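Local coordinates for protein TatD-related deoxyribonuclease (Thermotoga maritima, PDB 1J6O) that probably hydrolyses ester bonds in DNA as a metal-dependent nuclease of the TatD family, at residues L20-F25 with D214-P219; H74-K79 with F108-S113; E83-H88 with K119-E124. All coordinates share one frame; numbering follows the deposited sequence.

Contact 1 (L20-F25 with D214-P219)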
loop_
_atom_site.group_PDB
_atom_site.type_symbol
_atom_site.label_atom_id
_atom_site.label_comp_id
_atom_site.label_asym_id
_atom_site.label_seq_id
_atom_site.Cartn_x
_atom_site.Cartn_y
_atom_site.Cartn_z
ATOM N N LEU A 20 -2.929 -9.420 -6.228
ATOM C CA LEU A 20 -3.040 -10.849 -6.514
ATOM C C LEU A 20 -3.976 -11.202 -7.647
ATOM O O LEU A 20 -3.904 -12.311 -8.204
ATOM C CB LEU A 20 -3.434 -11.588 -5.227
ATOM C CG LEU A 20 -2.339 -11.567 -4.149
ATOM C CD1 LEU A 20 -2.922 -11.925 -2.758
ATOM C CD2 LEU A 20 -1.247 -12.547 -4.543
ATOM N N HIS A 21 -4.829 -10.253 -7.999
ATOM C CA HIS A 21 -5.787 -10.456 -9.073
ATOM C C HIS A 21 -5.209 -10.140 -10.449
ATOM O O HIS A 21 -5.904 -10.320 -11.457
ATOM C CB HIS A 21 -7.051 -9.625 -8.824
ATOM C CG HIS A 21 -6.785 -8.161 -8.688
ATOM N ND1 HIS A 21 -5.987 -7.642 -7.685
ATOM C CD2 HIS A 21 -7.125 -7.118 -9.487
ATOM C CE1 HIS A 21 -5.839 -6.341 -7.878
ATOM N NE2 HIS A 21 -6.517 -5.999 -8.968
ATOM N N PHE A 22 -3.959 -9.668 -10.514
ATOM C CA PHE A 22 -3.348 -9.359 -11.796
ATOM C C PHE A 22 -3.117 -10.666 -12.542
ATOM O O PHE A 22 -3.011 -11.746 -11.920
ATOM C CB PHE A 22 -2.034 -8.610 -11.619
ATOM C CG PHE A 22 -2.201 -7.140 -11.294
ATOM C CD1 PHE A 22 -3.455 -6.602 -10.982
ATOM C CD2 PHE A 22 -1.099 -6.277 -11.355
ATOM C CE1 PHE A 22 -3.613 -5.218 -10.741
ATOM C CE2 PHE A 22 -1.260 -4.890 -11.110
ATOM C CZ PHE A 22 -2.514 -4.376 -10.808
ATOM N N HIS A 23 -3.045 -10.578 -13.869
ATOM C CA HIS A 23 -2.843 -11.773 -14.679
ATOM C C HIS A 23 -1.569 -12.583 -14.411
ATOM O O HIS A 23 -1.510 -13.774 -14.759
ATOM C CB HIS A 23 -2.961 -11.407 -16.171
ATOM C CG HIS A 23 -1.718 -10.829 -16.766
ATOM N ND1 HIS A 23 -0.645 -11.604 -17.157
ATOM C CD2 HIS A 23 -1.386 -9.549 -17.066
ATOM C CE1 HIS A 23 0.293 -10.827 -17.675
ATOM N NE2 HIS A 23 -0.132 -9.576 -17.633
ATOM N N GLN A 24 -0.553 -11.967 -13.814
ATOM C CA GLN A 24 0.679 -12.697 -13.528
ATOM C C GLN A 24 0.443 -13.819 -12.495
ATOM O O GLN A 24 1.275 -14.680 -12.303
ATOM C CB GLN A 24 1.780 -11.751 -13.026
ATOM C CG GLN A 24 2.372 -10.863 -14.119
ATOM C CD GLN A 24 1.558 -9.624 -14.362
ATOM O OE1 GLN A 24 0.542 -9.393 -13.710
ATOM N NE2 GLN A 24 2.004 -8.802 -15.307
ATOM N N PHE A 25 -0.710 -13.818 -11.851
ATOM C CA PHE A 25 -1.022 -14.842 -10.855
ATOM C C PHE A 25 -2.118 -15.786 -11.366
ATOM O O PHE A 25 -2.645 -16.578 -10.591
ATOM C CB PHE A 25 -1.546 -14.190 -9.576
ATOM C CG PHE A 25 -0.479 -13.549 -8.754
ATOM C CD1 PHE A 25 0.414 -14.340 -8.027
ATOM C CD2 PHE A 25 -0.308 -12.173 -8.781
ATOM C CE1 PHE A 25 1.501 -13.742 -7.328
ATOM C CE2 PHE A 25 0.750 -11.560 -8.100
ATOM C CZ PHE A 25 1.666 -12.348 -7.367
ATOM N N ASP A 214 3.844 -5.102 -3.214
ATOM C CA ASP A 214 3.404 -4.439 -4.428
ATOM C C ASP A 214 3.444 -5.561 -5.502
ATOM O O ASP A 214 3.598 -5.300 -6.700
ATOM C CB ASP A 214 4.331 -3.275 -4.823
ATOM C CG ASP A 214 3.687 -2.342 -5.851
ATOM O OD1 ASP A 214 2.434 -2.374 -6.019
ATOM O OD2 ASP A 214 4.439 -1.561 -6.487
ATOM N N CYS A 215 3.294 -6.821 -5.073
ATOM C CA CYS A 215 3.328 -7.937 -6.040
ATOM C C CYS A 215 2.273 -7.712 -7.141
ATOM O O CYS A 215 1.172 -7.241 -6.860
ATOM C CB CYS A 215 3.109 -9.276 -5.323
ATOM S SG CYS A 215 1.506 -9.510 -4.508
ATOM N N PRO A 216 2.551 -8.153 -8.382
ATOM C CA PRO A 216 3.773 -8.852 -8.820
ATOM C C PRO A 216 5.016 -8.006 -9.041
ATOM O O PRO A 216 6.055 -8.529 -9.442
ATOM C CB PRO A 216 3.325 -9.493 -10.123
ATOM C CG PRO A 216 2.499 -8.342 -10.750
ATOM C CD PRO A 216 1.641 -7.911 -9.525
ATOM N N PHE A 217 4.931 -6.715 -8.785
ATOM C CA PHE A 217 6.081 -5.839 -8.998
ATOM C C PHE A 217 7.197 -5.802 -7.923
ATOM O O PHE A 217 7.004 -6.292 -6.811
ATOM C CB PHE A 217 5.622 -4.384 -9.141
ATOM C CG PHE A 217 4.447 -4.166 -10.049
ATOM C CD1 PHE A 217 4.462 -4.598 -11.365
ATOM C CD2 PHE A 217 3.299 -3.549 -9.543
ATOM C CE1 PHE A 217 3.332 -4.430 -12.191
ATOM C CE2 PHE A 217 2.184 -3.378 -10.342
ATOM C CZ PHE A 217 2.194 -3.820 -11.671
ATOM N N LEU A 218 8.346 -5.256 -8.327
ATOM C CA LEU A 218 9.498 -5.076 -7.459
ATOM C C LEU A 218 9.878 -6.142 -6.447
ATOM O O LEU A 218 9.777 -5.935 -5.218
ATOM C CB LEU A 218 9.263 -3.783 -6.692
ATOM C CG LEU A 218 8.856 -2.577 -7.539
ATOM C CD1 LEU A 218 8.293 -1.438 -6.653
ATOM C CD2 LEU A 218 10.076 -2.105 -8.293
ATOM N N PRO A 219 10.370 -7.282 -6.920
ATOM C CA PRO A 219 10.775 -8.418 -6.092
ATOM C C PRO A 219 12.016 -8.046 -5.293
ATOM O O PRO A 219 12.741 -7.133 -5.693
ATOM C CB PRO A 219 11.035 -9.480 -7.127
ATOM C CG PRO A 219 11.540 -8.672 -8.362
ATOM C CD PRO A 219 10.536 -7.559 -8.357
#
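P216 and F22 meet where the ring of the proline crosses the phenylalanine at about a right angle. P216 CD lies 3.7 Å from F22 CD2. F217 reaches the same phenylalanine with the end of its ring, and F217 CZ sits at the edge of F22, 3.7 Å from F22 CE2. The ring planes are 69° apart. F25 turns its edge to C215 and P216. F25 CE2 is 3.9 Å from P216 CB, and F25 CZ is 4.0 Å from C215 CB. C215 SG stands between the backbone N and the carbonyl carbon (chi1 63°), which brings it obliquely beside F25 CZ and near L20 CD2. L20 CD2 covers the centre of one face of F25 and touches C215 SG at 4.1 Å. Q24 lays its amide across P216, with Q24 OE1 3.7 Å from P216 CG. F217 N donates a hydrogen bond to D214 O, closing a type VI beta turn with cis P216 at its third position. Further out, F22 stacks on H19, and D214 OD1 bonds H19 NE2. D214 and H19 are both predicted ligands of one divalent metal. The loops after the first and last strands thus meet beside the predicted metal site of a TIM barrel.

Contact 2 (H74-K79 with F108-S113)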
loop_
_atom_site.group_PDB
_atom_site.type_symbol
_atom_site.label_atom_id
_atom_site.label_comp_id
_atom_site.label_asym_id
_atom_site.label_seq_id
_atom_site.Cartn_x
_atom_site.Cartn_y
_atom_site.Cartn_z
ATOM N N HIS A 74 -5.913 4.638 -9.864
ATOM C CA HIS A 74 -4.500 5.012 -9.925
ATOM C C HIS A 74 -4.340 6.291 -10.762
ATOM O O HIS A 74 -5.112 6.545 -11.674
ATOM C CB HIS A 74 -3.760 3.812 -10.554
ATOM C CG HIS A 74 -2.260 3.906 -10.557
ATOM N ND1 HIS A 74 -1.563 4.761 -11.388
ATOM C CD2 HIS A 74 -1.323 3.189 -9.884
ATOM C CE1 HIS A 74 -0.264 4.567 -11.225
ATOM N NE2 HIS A 74 -0.092 3.617 -10.320
ATOM N N PRO A 75 -3.327 7.109 -10.459
ATOM C CA PRO A 75 -3.196 8.330 -11.267
ATOM C C PRO A 75 -3.040 8.077 -12.774
ATOM O O PRO A 75 -3.480 8.893 -13.594
ATOM C CB PRO A 75 -1.985 9.054 -10.635
ATOM C CG PRO A 75 -1.229 7.966 -9.913
ATOM C CD PRO A 75 -2.346 7.077 -9.359
ATOM N N HIS A 76 -2.439 6.949 -13.153
ATOM C CA HIS A 76 -2.277 6.681 -14.574
ATOM C C HIS A 76 -3.647 6.618 -15.233
ATOM O O HIS A 76 -3.826 7.089 -16.351
ATOM C CB HIS A 76 -1.525 5.357 -14.818
ATOM C CG HIS A 76 -0.078 5.389 -14.428
ATOM N ND1 HIS A 76 0.708 6.405 -13.999
ATOM C CD2 HIS A 76 0.727 4.267 -14.456
ATOM C CE1 HIS A 76 1.959 5.883 -13.773
ATOM N NE2 HIS A 76 1.943 4.591 -14.054
ATOM N N ASP A 77 -4.622 6.071 -14.514
ATOM C CA ASP A 77 -5.970 5.937 -15.028
ATOM C C ASP A 77 -6.873 7.156 -14.771
ATOM O O ASP A 77 -8.074 7.087 -15.036
ATOM C CB ASP A 77 -6.646 4.684 -14.396
ATOM C CG ASP A 77 -5.765 3.387 -14.427
ATOM O OD1 ASP A 77 -4.693 3.315 -13.760
ATOM O OD2 ASP A 77 -6.172 2.397 -15.086
ATOM N N ALA A 78 -6.324 8.270 -14.283
ATOM C CA ALA A 78 -7.144 9.461 -13.992
ATOM C C ALA A 78 -7.945 10.096 -15.134
ATOM O O ALA A 78 -9.052 10.592 -14.917
ATOM C CB ALA A 78 -6.274 10.553 -13.302
ATOM N N LYS A 79 -7.381 10.110 -16.333
ATOM C CA LYS A 79 -8.063 10.697 -17.477
ATOM C C LYS A 79 -9.172 9.792 -17.975
ATOM O O LYS A 79 -9.948 10.208 -18.822
ATOM C CB LYS A 79 -7.077 10.977 -18.627
ATOM C CG LYS A 79 -6.456 9.731 -19.261
ATOM C CD LYS A 79 -5.380 10.139 -20.285
ATOM C CE LYS A 79 -4.454 8.979 -20.645
ATOM N NZ LYS A 79 -5.190 7.806 -21.193
ATOM N N PHE A 108 4.170 11.932 -11.355
ATOM C CA PHE A 108 4.659 12.933 -12.305
ATOM C C PHE A 108 5.908 12.433 -13.012
ATOM O O PHE A 108 6.636 13.198 -13.661
ATOM C CB PHE A 108 4.930 14.264 -11.596
ATOM C CG PHE A 108 3.686 14.947 -11.109
ATOM C CD1 PHE A 108 2.430 14.449 -11.446
ATOM C CD2 PHE A 108 3.759 16.094 -10.330
ATOM C CE1 PHE A 108 1.273 15.079 -11.013
ATOM C CE2 PHE A 108 2.590 16.741 -9.889
ATOM C CZ PHE A 108 1.356 16.234 -10.227
ATOM N N PHE A 109 6.176 11.142 -12.862
ATOM C CA PHE A 109 7.335 10.571 -13.509
ATOM C C PHE A 109 6.862 10.053 -14.862
ATOM O O PHE A 109 7.434 10.424 -15.878
ATOM C CB PHE A 109 7.942 9.419 -12.694
ATOM C CG PHE A 109 9.067 8.720 -13.401
ATOM C CD1 PHE A 109 10.299 9.349 -13.571
ATOM C CD2 PHE A 109 8.878 7.460 -13.952
ATOM C CE1 PHE A 109 11.330 8.728 -14.289
ATOM C CE2 PHE A 109 9.893 6.832 -14.669
ATOM C CZ PHE A 109 11.121 7.463 -14.839
ATOM N N ARG A 110 5.817 9.217 -14.869
ATOM C CA ARG A 110 5.262 8.643 -16.110
ATOM C C ARG A 110 4.303 9.586 -16.822
ATOM O O ARG A 110 4.247 9.620 -18.064
ATOM C CB ARG A 110 4.503 7.329 -15.843
ATOM C CG ARG A 110 5.342 6.069 -15.602
ATOM C CD ARG A 110 6.223 5.631 -16.792
ATOM N NE ARG A 110 5.516 5.173 -17.990
ATOM C CZ ARG A 110 4.654 4.165 -18.033
ATOM N NH1 ARG A 110 4.360 3.478 -16.942
ATOM N NH2 ARG A 110 4.100 3.823 -19.182
ATOM N N ASN A 111 3.530 10.334 -16.047
ATOM C CA ASN A 111 2.567 11.281 -16.598
ATOM C C ASN A 111 1.682 10.751 -17.729
ATOM O O ASN A 111 1.547 11.364 -18.800
ATOM C CB ASN A 111 3.285 12.546 -17.049
ATOM C CG ASN A 111 3.586 13.480 -15.891
ATOM O OD1 ASN A 111 4.860 13.607 -15.557
ATOM N ND2 ASN A 111 2.682 14.070 -15.299
ATOM N N ILE A 112 1.077 9.601 -17.481
ATOM C CA ILE A 112 0.198 8.970 -18.443
ATOM C C ILE A 112 -1.051 9.854 -18.484
ATOM O O ILE A 112 -1.720 9.961 -19.503
ATOM C CB ILE A 112 -0.179 7.548 -17.979
ATOM C CG1 ILE A 112 1.064 6.651 -17.974
ATOM C CG2 ILE A 112 -1.264 6.993 -18.850
ATOM C CD1 ILE A 112 1.746 6.536 -19.327
ATOM N N SER A 113 -1.386 10.455 -17.340
ATOM C CA SER A 113 -2.539 11.340 -17.244
ATOM C C SER A 113 -1.942 12.701 -16.908
ATOM O O SER A 113 -0.915 12.780 -16.207
ATOM C CB SER A 113 -3.511 10.904 -16.130
ATOM O OG SER A 113 -4.287 9.783 -16.533
HETATM O O HOH W 1 0.487 9.281 -14.737
#
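H76 and S113 join two loops of the barrel through backbone-to-hydroxyl hydrogen bonds, with apolar packing beside them. One loop follows strand 67-71 and the other follows strand 98-107. The serine hydroxyl is the hub. S113 OG donates to H76 O at 2.7 Å, from above the carbonyl plane and 62° out of it. The same S113 OG accepts from K79 N at 3.1 Å, with an N-H...O angle of 154°. One side chain therefore ties together two backbone groups of the loop, H76 O and K79 N. With OG anti to its own carbonyl carbon (chi1 -77°), S113 puts the hydroxyl between them.

The ring of H76 is covered on both faces. I112 CG1 lies over one face in a CH-pi contact, 4.1 Å from the centroid of the H76 ring. H74 CE1 sits over the centre of the opposite face. H74 ND1 also accepts from H76 N in the plane of its ring, which probably helps hold the overlap of the two rings. R110 crosses H76 at about a right angle and brings R110 CB to within 3.6 Å of H76 CE1. A water bridges H76 ND1 and I112 N, accepting from I112 N at 2.8 Å. The chain of K79 reaches I112, with K79 CE 3.1 Å from I112 O.

D77 turns away from this contact, and D77 OD2 is hydrogen-bonded to N50 ND2. P75 packs on Q118 of helix 115-132, on D107 of strand 98-107 and on H139, a predicted metal ligand of strand 136-141. A78 rests on V121 of helix 115-132.

Contact 3 (E83-H88 with K119-E124)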
loop_
_atom_site.group_PDB
_atom_site.type_symbol
_atom_site.label_atom_id
_atom_site.label_comp_id
_atom_site.label_asym_id
_atom_site.label_seq_id
_atom_site.Cartn_x
_atom_site.Cartn_y
_atom_site.Cartn_z
ATOM N N GLU A 83 -17.900 9.862 -15.076
ATOM C CA GLU A 83 -18.412 10.928 -14.231
ATOM C C GLU A 83 -18.866 10.472 -12.844
ATOM O O GLU A 83 -18.766 11.227 -11.878
ATOM C CB GLU A 83 -19.586 11.649 -14.946
ATOM N N ASP A 84 -19.358 9.247 -12.742
ATOM C CA ASP A 84 -19.827 8.739 -11.463
ATOM C C ASP A 84 -18.839 7.806 -10.793
ATOM O O ASP A 84 -19.237 6.978 -9.971
ATOM C CB ASP A 84 -21.157 8.013 -11.672
ATOM N N PHE A 85 -17.554 7.947 -11.104
ATOM C CA PHE A 85 -16.568 7.049 -10.489
ATOM C C PHE A 85 -16.503 7.013 -8.959
ATOM O O PHE A 85 -16.292 5.945 -8.362
ATOM C CB PHE A 85 -15.183 7.274 -11.127
ATOM C CG PHE A 85 -14.261 8.155 -10.346
ATOM C CD1 PHE A 85 -14.238 9.528 -10.568
ATOM C CD2 PHE A 85 -13.369 7.599 -9.429
ATOM C CE1 PHE A 85 -13.332 10.347 -9.893
ATOM C CE2 PHE A 85 -12.459 8.401 -8.750
ATOM C CZ PHE A 85 -12.435 9.784 -8.979
ATOM N N ILE A 86 -16.719 8.148 -8.317
ATOM C CA ILE A 86 -16.673 8.171 -6.861
ATOM C C ILE A 86 -17.866 7.399 -6.285
ATOM O O ILE A 86 -17.742 6.711 -5.269
ATOM C CB ILE A 86 -16.666 9.614 -6.339
ATOM C CG1 ILE A 86 -15.305 10.259 -6.602
ATOM C CG2 ILE A 86 -16.968 9.639 -4.827
ATOM C CD1 ILE A 86 -14.169 9.588 -5.876
ATOM N N GLU A 87 -19.026 7.523 -6.925
ATOM C CA GLU A 87 -20.217 6.818 -6.458
ATOM C C GLU A 87 -20.002 5.321 -6.610
ATOM O O GLU A 87 -20.448 4.513 -5.792
ATOM C CB GLU A 87 -21.446 7.202 -7.283
ATOM C CG GLU A 87 -22.089 8.503 -6.892
ATOM C CD GLU A 87 -23.560 8.518 -7.280
ATOM O OE1 GLU A 87 -23.869 8.203 -8.462
ATOM O OE2 GLU A 87 -24.400 8.830 -6.405
ATOM N N HIS A 88 -19.336 4.955 -7.692
ATOM C CA HIS A 88 -19.069 3.558 -7.941
ATOM C C HIS A 88 -18.101 2.992 -6.877
ATOM O O HIS A 88 -18.269 1.859 -6.434
ATOM C CB HIS A 88 -18.492 3.399 -9.333
ATOM C CG HIS A 88 -18.691 2.033 -9.905
ATOM N ND1 HIS A 88 -18.987 1.821 -11.235
ATOM C CD2 HIS A 88 -18.595 0.805 -9.339
ATOM C CE1 HIS A 88 -19.059 0.519 -11.465
ATOM N NE2 HIS A 88 -18.826 -0.118 -10.331
ATOM N N LYS A 119 -4.515 15.421 -10.145
ATOM C CA LYS A 119 -4.843 16.144 -8.924
ATOM C C LYS A 119 -6.327 16.110 -8.590
ATOM O O LYS A 119 -6.675 15.848 -7.448
ATOM C CB LYS A 119 -4.396 17.603 -9.020
ATOM C CG LYS A 119 -2.927 17.793 -8.868
ATOM C CD LYS A 119 -2.613 19.271 -9.078
ATOM C CE LYS A 119 -1.190 19.634 -8.753
ATOM N NZ LYS A 119 -1.049 21.134 -8.894
ATOM N N ARG A 120 -7.212 16.338 -9.563
ATOM C CA ARG A 120 -8.628 16.317 -9.218
ATOM C C ARG A 120 -9.139 14.941 -8.798
ATOM O O ARG A 120 -9.936 14.827 -7.865
ATOM C CB ARG A 120 -9.497 16.886 -10.355
ATOM C CG ARG A 120 -9.755 15.960 -11.513
ATOM C CD ARG A 120 -11.119 16.230 -12.166
ATOM N NE ARG A 120 -11.883 14.981 -12.221
ATOM C CZ ARG A 120 -13.164 14.854 -11.872
ATOM N NH1 ARG A 120 -13.861 15.911 -11.448
ATOM N NH2 ARG A 120 -13.732 13.656 -11.896
ATOM N N VAL A 121 -8.680 13.907 -9.494
ATOM C CA VAL A 121 -9.080 12.522 -9.205
ATOM C C VAL A 121 -8.560 12.092 -7.826
ATOM O O VAL A 121 -9.242 11.354 -7.093
ATOM C CB VAL A 121 -8.546 11.582 -10.319
ATOM C CG1 VAL A 121 -8.682 10.109 -9.921
ATOM C CG2 VAL A 121 -9.326 11.850 -11.632
ATOM N N PHE A 122 -7.368 12.564 -7.481
ATOM C CA PHE A 122 -6.731 12.257 -6.190
ATOM C C PHE A 122 -7.539 12.972 -5.104
ATOM O O PHE A 122 -7.924 12.390 -4.092
ATOM C CB PHE A 122 -5.289 12.757 -6.215
ATOM C CG PHE A 122 -4.532 12.566 -4.908
ATOM C CD1 PHE A 122 -4.761 11.459 -4.094
ATOM C CD2 PHE A 122 -3.504 13.430 -4.572
ATOM C CE1 PHE A 122 -3.963 11.215 -2.972
ATOM C CE2 PHE A 122 -2.683 13.200 -3.440
ATOM C CZ PHE A 122 -2.914 12.087 -2.642
ATOM N N VAL A 123 -7.819 14.253 -5.334
ATOM C CA VAL A 123 -8.589 15.009 -4.357
ATOM C C VAL A 123 -9.958 14.378 -4.120
ATOM O O VAL A 123 -10.407 14.258 -2.991
ATOM C CB VAL A 123 -8.770 16.484 -4.815
ATOM C CG1 VAL A 123 -9.844 17.171 -3.975
ATOM C CG2 VAL A 123 -7.452 17.220 -4.678
ATOM N N GLU A 124 -10.623 13.949 -5.178
ATOM C CA GLU A 124 -11.922 13.346 -5.014
ATOM C C GLU A 124 -11.904 12.045 -4.212
ATOM O O GLU A 124 -12.860 11.755 -3.489
ATOM C CB GLU A 124 -12.571 13.154 -6.384
ATOM C CG GLU A 124 -12.596 14.479 -7.161
ATOM C CD GLU A 124 -13.495 14.487 -8.384
ATOM O OE1 GLU A 124 -13.419 13.540 -9.182
ATOM O OE2 GLU A 124 -14.267 15.468 -8.561
HETATM O O HOH W 2 -16.049 12.659 -12.430
#
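I86 and E124 mark the nearest approach of the two backbones, with CA atoms 7.3 Å apart, where the start of helix 85-92 meets the middle of helix 115-132. These are neighbouring outer helices of the TIM barrel, following its third and fourth strands. The contact is small, and no direct hydrogen bond crosses it.

F85 carries most of it. Its chi1 of 99° lies off the staggered positions, and the end of its ring meets three side chains of helix 115-132. F85 CZ touches V121 CG1 at 3.9 Å, an apolar contact that approaches the ring obliquely. E124 OE1 comes to the ring edge, 3.3 Å from F85 CE1. R120 NH2 lies at the same edge, 3.9 Å from F85 CE1. The ring hydrogens there would probably favour the carboxylate oxygen. Replacing F85 by an alanine would probably open a gap beside V121 and leave the R120 and E124 groups without the ring edge that they now touch.

I86 CG1 lies over one face of the F85 ring, toward its rim, and I86 CD1 reaches E124 CB at 3.9 Å. I86 also touches Q125, next to E124, and L128, one turn on. V121 also packs on A78 and V81.

R120 and E124 attract each other within their own helix, with R120 NH2 2.7 Å from E124 OE1. This is a pairing of charges alone, since the oxygen lies well out of the guanidinium plane. A water completes the link to the other segment: it accepts from R120 NH2 at 2.6 Å and donates to E83 O at 3.1 Å.

How the contacts relate
From the N terminus, the chain first passes 20-25, in the loop after strand 13-18. Its partner, 214-219, comes only after the eighth strand, 209-211. Contact 1 therefore closes a long loop holding most of the barrel and brings the loops after its first and last strands together. Contacts 2 and 3 both fall within that loop. Their segments alternate as 74-79, 83-88, 108-113 and 119-124, so they cross. Contact 2 joins the loops after strands 67-71 and 98-107. Contact 3 joins the helices that follow these strands. The two touch where A78 O lies 3.5 Å from V121 CG2. Contact 1 touches neither, and its centre is about 19 Å from that of contact 2.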